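Local coordinates for DCN1-like protein 3 (PDB 4GBA) that promotes cullin neddylation by helping pass NEDD8 from an N-terminally acetylated E2 enzyme to cullin-RBX complexes, at residues Phe12-Lys16 with Arg30-Asp34; Glu20-Glu25 with Cys57-Arg61. Numbering follows the deposited sequence.

Contact 1: residues Phe12-Lys16 with Arg30-Asp34; sequences FRRYK and RFCND
This contact joins the turn at the end of helix 7-13 to helix 25-34, within an EF-hand-like helix-loop-helix unit, the first in the DCUN1 (PONY) domain. Residues 12-16 start on helix 7-13 and leave it for the loop, with Lys16 turning extended (phi/psi -60/146), while 30-34 are regular helix, the C-terminal part of helix 25-34. Within them, Lys16 N to Phe12 O measures 3.0 Å and Asp34 N to Arg30 O 2.8 Å. The register is set by Tyr15 and Phe31, whose CA atoms lie 6.5 Å apart. Tyr15 (chi1 m) points toward the second helix and lays its ring across it, CE1 coming 3.4 Å from Phe31 CA. Phe31 (chi1 t) turns its ring edge to the Tyr15 face: a T-shaped pair, centroids 5.2 Å apart, planes at 73°. Phe31 CB sits over the same ring, a CH-pi contact 3.9 Å from the centroid. Ile76 of helix 76-89 covers the group. The polar part is at the far end of the tyrosine, beside Asp34 (chi1 m). Arg14 brings NH2 to 4.0 Å from Asp34 OD2, too far for a salt bridge. That same OD2 accepts a very short hydrogen bond, 2.3 Å, from Tyr15 OH.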
# COMPACT_ATOMS: atom_id res chain seq x y z
N PHE A 12 20.88 9.40 -7.74
CA PHE A 12 20.95 8.60 -6.53
C PHE A 12 21.72 9.31 -5.43
O PHE A 12 21.28 9.37 -4.29
CB PHE A 12 21.57 7.22 -6.80
CG PHE A 12 21.59 6.31 -5.58
CD1 PHE A 12 20.41 5.81 -5.06
CD2 PHE A 12 22.79 5.97 -4.97
CE1 PHE A 12 20.42 4.97 -3.95
CE2 PHE A 12 22.80 5.14 -3.86
CZ PHE A 12 21.62 4.64 -3.36
N ARG A 13 22.89 9.84 -5.79
CA ARG A 13 23.79 10.45 -4.82
C ARG A 13 23.16 11.60 -4.05
O ARG A 13 23.56 11.90 -2.93
CB ARG A 13 25.08 10.92 -5.52
CG ARG A 13 26.09 9.80 -5.82
CD ARG A 13 27.13 9.67 -4.70
NE ARG A 13 27.70 8.33 -4.63
CZ ARG A 13 28.68 7.97 -3.80
NH1 ARG A 13 29.22 8.86 -2.97
NH2 ARG A 13 29.14 6.72 -3.80
N ARG A 14 22.17 12.26 -4.64
CA ARG A 14 21.64 13.44 -3.98
C ARG A 14 20.57 13.15 -2.93
O ARG A 14 20.23 14.04 -2.16
CB ARG A 14 21.22 14.54 -4.97
CG ARG A 14 19.86 14.44 -5.58
CD ARG A 14 19.89 15.15 -6.94
NE ARG A 14 18.73 16.00 -7.22
CZ ARG A 14 18.28 16.29 -8.45
NH1 ARG A 14 18.86 15.78 -9.53
NH2 ARG A 14 17.22 17.09 -8.59
N TYR A 15 20.09 11.91 -2.87
CA TYR A 15 19.09 11.51 -1.88
C TYR A 15 19.68 10.46 -0.95
O TYR A 15 19.15 10.18 0.12
CB TYR A 15 17.84 10.98 -2.57
CG TYR A 15 17.25 11.96 -3.56
CD1 TYR A 15 16.59 13.09 -3.12
CD2 TYR A 15 17.36 11.75 -4.94
CE1 TYR A 15 16.04 14.00 -4.00
CE2 TYR A 15 16.81 12.67 -5.84
CZ TYR A 15 16.15 13.79 -5.36
OH TYR A 15 15.60 14.71 -6.22
N LYS A 16 20.80 9.89 -1.38
CA LYS A 16 21.46 8.82 -0.65
C LYS A 16 21.89 9.23 0.76
O LYS A 16 22.26 10.38 1.00
CB LYS A 16 22.67 8.34 -1.46
CG LYS A 16 23.58 7.37 -0.75
CD LYS A 16 24.86 7.14 -1.56
CE LYS A 16 25.94 6.50 -0.70
NZ LYS A 16 26.36 7.39 0.42
N ARG A 30 12.98 14.39 0.59
CA ARG A 30 13.46 15.29 -0.48
C ARG A 30 13.10 14.76 -1.88
O ARG A 30 12.71 15.51 -2.78
CB ARG A 30 14.98 15.49 -0.38
CG ARG A 30 15.44 16.27 0.85
CD ARG A 30 15.01 17.76 0.82
NE ARG A 30 13.61 17.95 1.19
CZ ARG A 30 12.91 19.06 0.94
NH1 ARG A 30 13.49 20.09 0.32
NH2 ARG A 30 11.63 19.14 1.30
N PHE A 31 13.24 13.45 -2.07
CA PHE A 31 12.91 12.80 -3.33
C PHE A 31 11.43 13.00 -3.70
O PHE A 31 11.12 13.41 -4.82
CB PHE A 31 13.32 11.31 -3.27
CG PHE A 31 12.98 10.52 -4.49
CD1 PHE A 31 13.62 10.76 -5.70
CD2 PHE A 31 12.07 9.48 -4.43
CE1 PHE A 31 13.33 10.00 -6.83
CE2 PHE A 31 11.78 8.72 -5.56
CZ PHE A 31 12.41 8.98 -6.76
N CYS A 32 10.51 12.76 -2.77
CA CYS A 32 9.09 13.05 -3.01
C CYS A 32 8.83 14.55 -3.20
O CYS A 32 7.98 14.95 -4.01
CB CYS A 32 8.22 12.53 -1.86
SG CYS A 32 8.29 10.72 -1.66
N ASN A 33 9.54 15.37 -2.44
CA ASN A 33 9.41 16.81 -2.62
C ASN A 33 9.78 17.23 -4.05
O ASN A 33 9.02 17.95 -4.70
CB ASN A 33 10.23 17.58 -1.59
CG ASN A 33 10.10 19.08 -1.75
OD1 ASN A 33 9.04 19.65 -1.54
ND2 ASN A 33 11.19 19.73 -2.14
N ASP A 34 10.92 16.76 -4.55
CA ASP A 34 11.32 17.06 -5.93
C ASP A 34 10.32 16.54 -6.96
O ASP A 34 10.06 17.20 -7.96
CB ASP A 34 12.71 16.52 -6.21
CG ASP A 34 13.79 17.29 -5.46
OD1 ASP A 34 13.52 18.43 -5.03
OD2 ASP A 34 14.90 16.76 -5.32

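Contact 2: residues Glu20-Glu25 with Cys57-Arg61; sequences EDAILE and CKFTR
An inverse gamma turn centred on Asp21 (phi/psi -91/68), with a weak 3.2 Å bond from Ala22 N to Glu20 O, leads into one of the smallest sheets possible, strands 22-23 and 59-60 running antiparallel. Ala22 faces Thr60 as a non-hydrogen-bonded pair (CA-CA 4.2 Å). Ile23 and Phe59 form the hydrogen-bonded pair, Ile23 N to Phe59 O at 2.8 Å and Phe59 N to Ile23 O at 3.1 Å. Beyond it, Lys58 CA makes a CA-H...O contact of 3.1 Å with Ile23 O. At the other end, Arg61 N reaches Asp21 O weakly, at 3.3 Å. Ala22 and Thr60 share one face. Ile23 and Phe59 (both chi1 m) share the other, CB to CB 4.2 Å, turned into the core against Phe64. Salt bridges tie the flanks: Glu20 OE2 to NZ of the fully extended Lys58, 3.3 Å, its hydrogen bond weak, and Asp21 OD1 to Arg61 NH1, a loose 3.5 Å, since Arg61's stronger partner is Glu9, through NH2. Leu24 and Thr60 are the N-caps of helices 25-34 and 61-71. Glu25, Cys57 and Phe59 touch the bound UBE2F peptide. Such a short bridge between two loops is the hallmark of paired EF-hand-like units.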
# COMPACT_ATOMS: atom_id res chain seq x y z
N GLU A 20 24.89 4.79 4.91
CA GLU A 20 24.43 3.62 4.17
C GLU A 20 24.43 3.84 2.66
O GLU A 20 24.38 4.97 2.20
CB GLU A 20 23.04 3.21 4.63
CG GLU A 20 23.02 2.39 5.90
CD GLU A 20 21.61 1.97 6.29
OE1 GLU A 20 21.13 2.43 7.35
OE2 GLU A 20 20.99 1.18 5.54
N ASP A 21 24.48 2.75 1.90
CA ASP A 21 24.37 2.81 0.45
C ASP A 21 22.90 2.67 0.07
O ASP A 21 22.50 1.66 -0.52
CB ASP A 21 25.20 1.70 -0.20
CG ASP A 21 25.47 1.95 -1.68
OD1 ASP A 21 25.47 3.13 -2.11
OD2 ASP A 21 25.71 0.96 -2.40
N ALA A 22 22.12 3.68 0.42
CA ALA A 22 20.67 3.61 0.29
C ALA A 22 20.04 4.97 0.50
O ALA A 22 20.64 5.88 1.09
CB ALA A 22 20.09 2.60 1.29
N ILE A 23 18.81 5.11 0.02
CA ILE A 23 18.01 6.26 0.36
C ILE A 23 17.20 5.91 1.60
O ILE A 23 16.44 4.94 1.62
CB ILE A 23 17.09 6.64 -0.81
CG1 ILE A 23 17.95 6.93 -2.05
CG2 ILE A 23 16.19 7.83 -0.42
CD1 ILE A 23 17.20 7.47 -3.27
N LEU A 24 17.40 6.69 2.66
CA LEU A 24 16.60 6.54 3.88
C LEU A 24 15.51 7.61 3.92
O LEU A 24 15.12 8.13 2.87
CB LEU A 24 17.50 6.57 5.12
CG LEU A 24 18.66 5.57 5.04
CD1 LEU A 24 19.55 5.63 6.27
CD2 LEU A 24 18.16 4.15 4.82
N GLU A 25 15.00 7.91 5.11
CA GLU A 25 13.84 8.81 5.27
C GLU A 25 14.09 10.27 4.88
O GLU A 25 13.19 10.93 4.38
CB GLU A 25 13.28 8.75 6.70
CG GLU A 25 14.33 8.92 7.79
CD GLU A 25 14.72 7.59 8.43
OE1 GLU A 25 14.92 6.59 7.69
OE2 GLU A 25 14.82 7.54 9.67
N CYS A 57 10.10 3.68 3.28
CA CYS A 57 10.96 4.83 3.53
C CYS A 57 12.39 4.53 3.17
O CYS A 57 13.30 5.19 3.66
CB CYS A 57 10.90 5.29 5.00
SG CYS A 57 9.27 5.76 5.60
N LYS A 58 12.59 3.51 2.34
CA LYS A 58 13.93 3.14 1.96
C LYS A 58 13.98 2.57 0.54
O LYS A 58 13.15 1.74 0.17
CB LYS A 58 14.49 2.13 2.95
CG LYS A 58 15.84 1.55 2.56
CD LYS A 58 16.39 0.65 3.66
CE LYS A 58 17.70 -0.03 3.23
NZ LYS A 58 18.46 -0.65 4.37
N PHE A 59 14.93 3.06 -0.25
CA PHE A 59 15.29 2.44 -1.52
C PHE A 59 16.77 2.12 -1.44
O PHE A 59 17.59 3.04 -1.37
CB PHE A 59 15.11 3.40 -2.70
CG PHE A 59 13.70 3.83 -2.96
CD1 PHE A 59 12.65 2.94 -2.81
CD2 PHE A 59 13.42 5.13 -3.36
CE1 PHE A 59 11.34 3.33 -3.07
CE2 PHE A 59 12.12 5.54 -3.62
CZ PHE A 59 11.08 4.63 -3.47
N THR A 60 17.14 0.84 -1.45
CA THR A 60 18.56 0.50 -1.55
C THR A 60 19.09 0.93 -2.91
O THR A 60 18.32 1.12 -3.86
CB THR A 60 18.81 -1.02 -1.39
OG1 THR A 60 18.25 -1.70 -2.52
CG2 THR A 60 18.17 -1.55 -0.11
N ARG A 61 20.41 1.09 -3.01
CA ARG A 61 21.02 1.38 -4.31
C ARG A 61 20.46 0.50 -5.44
O ARG A 61 20.12 1.01 -6.50
CB ARG A 61 22.53 1.24 -4.23
CG ARG A 61 23.21 1.33 -5.58
CD ARG A 61 24.73 1.31 -5.47
NE ARG A 61 25.34 1.96 -6.62
CZ ARG A 61 25.77 3.22 -6.62
NH1 ARG A 61 25.69 3.96 -5.53
NH2 ARG A 61 26.31 3.72 -7.73

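The two contacts interlock along the chain, in the order 12-16, 20-25, 30-34, 57-61, and their centres lie about 10 Å apart, both toward the N-terminal end of the DCUN1 domain. Contact 1 closes the first helix-loop-helix, from the turn after helix 7-13 to helix 25-34; contact 2 pairs its loop with that of the second, whose helices are 42-50 and 61-71. They share one core: Tyr15 CB packs 3.6 Å from Ile23 CD1, and Phe12 brings CE1 to 3.7 Å from Ile23 CG1 and CZ to 3.5 Å from Arg61 CA. Phe31, Tyr15's partner in contact 1, also touches Phe59, which packs on the modified side chain of the bound E2 peptide.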